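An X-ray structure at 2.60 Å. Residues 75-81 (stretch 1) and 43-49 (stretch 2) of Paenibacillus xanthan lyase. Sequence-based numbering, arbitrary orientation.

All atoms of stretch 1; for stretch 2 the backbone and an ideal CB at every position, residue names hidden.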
# COMPACT_ATOMS: atom_id res chain seq x y z
N ARG A 75 20.95 16.01 -32.84
CA ARG A 75 20.54 14.63 -33.08
C ARG A 75 20.74 14.25 -34.55
O ARG A 75 21.23 13.16 -34.85
CB ARG A 75 19.10 14.37 -32.63
CG ARG A 75 18.92 14.51 -31.13
CD ARG A 75 17.55 14.10 -30.62
NE ARG A 75 17.59 13.98 -29.16
CZ ARG A 75 16.56 13.65 -28.39
NH1 ARG A 75 15.38 13.39 -28.94
NH2 ARG A 75 16.72 13.57 -27.07
N HIS A 76 20.39 15.17 -35.45
CA HIS A 76 20.62 14.95 -36.87
C HIS A 76 22.11 14.72 -37.14
O HIS A 76 22.47 13.73 -37.79
CB HIS A 76 20.11 16.12 -37.70
CG HIS A 76 18.62 16.25 -37.70
ND1 HIS A 76 17.79 15.28 -37.18
CD2 HIS A 76 17.81 17.24 -38.14
CE1 HIS A 76 16.53 15.66 -37.31
NE2 HIS A 76 16.52 16.85 -37.89
N LEU A 77 22.95 15.61 -36.63
CA LEU A 77 24.41 15.44 -36.69
C LEU A 77 24.87 14.11 -36.09
O LEU A 77 25.73 13.42 -36.65
CB LEU A 77 25.13 16.60 -36.00
CG LEU A 77 25.11 17.92 -36.77
CD1 LEU A 77 25.61 19.05 -35.91
CD2 LEU A 77 25.93 17.80 -38.05
N TYR A 78 24.29 13.73 -34.95
CA TYR A 78 24.63 12.45 -34.36
C TYR A 78 24.35 11.27 -35.30
O TYR A 78 25.17 10.35 -35.42
CB TYR A 78 23.91 12.22 -33.03
CG TYR A 78 24.17 10.83 -32.51
CD1 TYR A 78 25.39 10.49 -31.95
CD2 TYR A 78 23.20 9.84 -32.63
CE1 TYR A 78 25.64 9.21 -31.49
CE2 TYR A 78 23.45 8.55 -32.18
CZ TYR A 78 24.66 8.24 -31.61
OH TYR A 78 24.90 6.96 -31.15
N ASP A 79 23.19 11.29 -35.95
CA ASP A 79 22.80 10.19 -36.83
C ASP A 79 23.82 10.02 -37.94
O ASP A 79 24.19 8.90 -38.27
CB ASP A 79 21.41 10.40 -37.43
CG ASP A 79 20.29 10.21 -36.41
OD1 ASP A 79 20.54 9.56 -35.38
OD2 ASP A 79 19.17 10.70 -36.65
N MET A 80 24.28 11.14 -38.49
CA MET A 80 25.27 11.14 -39.56
C MET A 80 26.61 10.60 -39.05
O MET A 80 27.22 9.72 -39.67
CB MET A 80 25.44 12.55 -40.13
CG MET A 80 24.18 13.10 -40.78
SD MET A 80 24.21 14.89 -41.06
CE MET A 80 25.53 15.05 -42.26
N ALA A 81 27.04 11.13 -37.91
CA ALA A 81 28.24 10.65 -37.23
C ALA A 81 28.17 9.14 -36.96
O ALA A 81 29.18 8.44 -37.07
CB ALA A 81 28.46 11.43 -35.94
N UNK A 43 19.47 10.40 -45.17
CA UNK A 43 18.33 11.29 -45.10
C UNK A 43 18.67 12.70 -44.65
O UNK A 43 18.37 13.69 -45.34
CB UNK A 43 17.28 10.70 -44.15
N UNK A 44 19.28 12.81 -43.48
CA UNK A 44 19.58 14.11 -42.90
C UNK A 44 20.73 14.78 -43.63
O UNK A 44 20.84 16.01 -43.62
CB UNK A 44 19.91 13.97 -41.41
N UNK A 45 21.58 13.98 -44.26
CA UNK A 45 22.68 14.52 -45.05
C UNK A 45 22.08 15.21 -46.28
O UNK A 45 22.49 16.31 -46.67
CB UNK A 45 23.67 13.42 -45.45
N UNK A 46 21.09 14.55 -46.87
CA UNK A 46 20.42 15.05 -48.04
C UNK A 46 19.68 16.34 -47.75
O UNK A 46 19.71 17.27 -48.55
CB UNK A 46 19.45 14.00 -48.59
N UNK A 47 19.02 16.42 -46.60
CA UNK A 47 18.23 17.60 -46.27
C UNK A 47 19.06 18.70 -45.62
O UNK A 47 18.54 19.77 -45.33
CB UNK A 47 17.08 17.21 -45.34
N UNK A 48 20.34 18.44 -45.40
CA UNK A 48 21.16 19.40 -44.68
C UNK A 48 21.43 20.68 -45.49
O UNK A 48 21.67 20.64 -46.69
CB UNK A 48 22.49 18.74 -44.29
N UNK A 49 21.37 21.82 -44.81
CA UNK A 49 21.83 23.07 -45.36
C UNK A 49 23.35 23.17 -45.20
O UNK A 49 23.86 23.13 -44.08
CB UNK A 49 21.13 24.25 -44.68

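Stretch 1 is a single helical segment, and the face it turns to its partner is mixed: the H76 ring and the D79 carboxylate lie on one side of the contact, with the M80 side chain further across and L77 behind it. No hydrogen bond crosses the contact, so its rules are those of shape and stacking.

Position 43 has helical backbone angles, and its ideal CB would find nothing of stretch 1 within 5.5 Å. Nothing there asks for a particular side chain, and many small or polar residues would serve. The deposited residue is G43, whose carbonyl O accepts the backbone N of position 47 at 3.1 Å, a helical turn further on.

Position 44 is the crux. Its CA-to-CB bond points toward stretch 1, and the ideal CB sits 4.3 Å from H76 CB and 4.4 Å from M80 CG, so the side chain starts beside both residues. Beyond it lie the flat H76 ring and the D79 carboxylate. A flat ring could stack on the imidazole, while a basic or polar chain could reach for the acid; aromatic residues, arginine, lysine or glutamine are all plausible. The deposited residue is Y44, in the m rotamer, its chain leading away from M80 toward the H76 ring and D79. Its ring forms an offset stack with H76, centroids 3.7 Å apart and planes at 19°, with Y44 CE1 3.2 Å from H76 CE1. The carboxylate is met by the ring edge: D79 OD2 lies 3.2 Å from Y44 CE2, near the ring plane, where the aromatic C-H groups carry slight positive charge. Nearer the backbone, Y44 CB packs 4.4 Å from M80 SD.

Position 45 points sideways, yet its ideal CB is 4.0 Å from M80 CE. An apolar side chain is favoured, whether aliphatic or aromatic, since the methionine methyl offers no polar partner. W45 is deposited, with chi1 at t, and its CD1 comes to 3.6 Å from M80 CE, an oblique approach. The indole NE1 is hydrogen-bonded elsewhere in the structure.

Position 46 is still helical but out of reach of stretch 1, which sets no requirement; a polar residue is a reasonable guess, and D46 is deposited.

Position 47 is likewise out of reach, with phi/psi of -86/-2. Stretch 1 asks nothing of it, so many residues would serve, small polar ones among them; S47 is deposited.

At position 48 the backbone has become extended, with phi/psi of -70/139, and CA-to-CB turns back toward stretch 1. The ideal CB is still 5.2 Å from M80 CE, so a short side chain would make little contact; leucine, isoleucine, phenylalanine or methionine could span the space. M48 is deposited with all three chi angles at t. This stretched chain brings SD to 4.0 Å from M80 CE and its own CE to 4.3 Å from L77 CD2, joining two helix residues in one apolar patch.

Position 49, also extended, is out of reach, and stretch 1 leaves its choice free. It is L49.

Stretch 2, residues 43-49: GYWDSML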
# COMPACT_ATOMS: atom_id res chain seq x y z
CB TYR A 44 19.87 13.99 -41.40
CG TYR A 44 18.65 13.61 -40.61
CD1 TYR A 44 17.47 14.34 -40.73
CD2 TYR A 44 18.65 12.52 -39.74
CE1 TYR A 44 16.35 14.00 -40.02
CE2 TYR A 44 17.52 12.18 -39.02
CZ TYR A 44 16.37 12.93 -39.17
OH TYR A 44 15.24 12.61 -38.46
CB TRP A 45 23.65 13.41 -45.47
CG TRP A 45 24.95 13.92 -46.00
CD1 TRP A 45 25.44 15.19 -45.89
CD2 TRP A 45 25.94 13.17 -46.72
NE1 TRP A 45 26.67 15.28 -46.50
CE2 TRP A 45 27.00 14.06 -47.02
CE3 TRP A 45 26.03 11.85 -47.15
CZ2 TRP A 45 28.14 13.65 -47.73
CZ3 TRP A 45 27.16 11.45 -47.85
CH2 TRP A 45 28.19 12.35 -48.13
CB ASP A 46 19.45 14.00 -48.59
CG ASP A 46 20.18 12.87 -49.30
OD1 ASP A 46 21.39 13.02 -49.59
OD2 ASP A 46 19.54 11.83 -49.58
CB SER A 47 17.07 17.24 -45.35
OG SER A 47 17.53 16.56 -44.20
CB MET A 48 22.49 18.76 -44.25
CG MET A 48 23.33 19.67 -43.35
SD MET A 48 24.87 18.92 -42.79
CE MET A 48 25.45 20.16 -41.64
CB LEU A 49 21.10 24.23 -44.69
CG LEU A 49 19.62 24.07 -45.02
CD1 LEU A 49 18.73 24.83 -44.08
CD2 LEU A 49 19.37 24.53 -46.45
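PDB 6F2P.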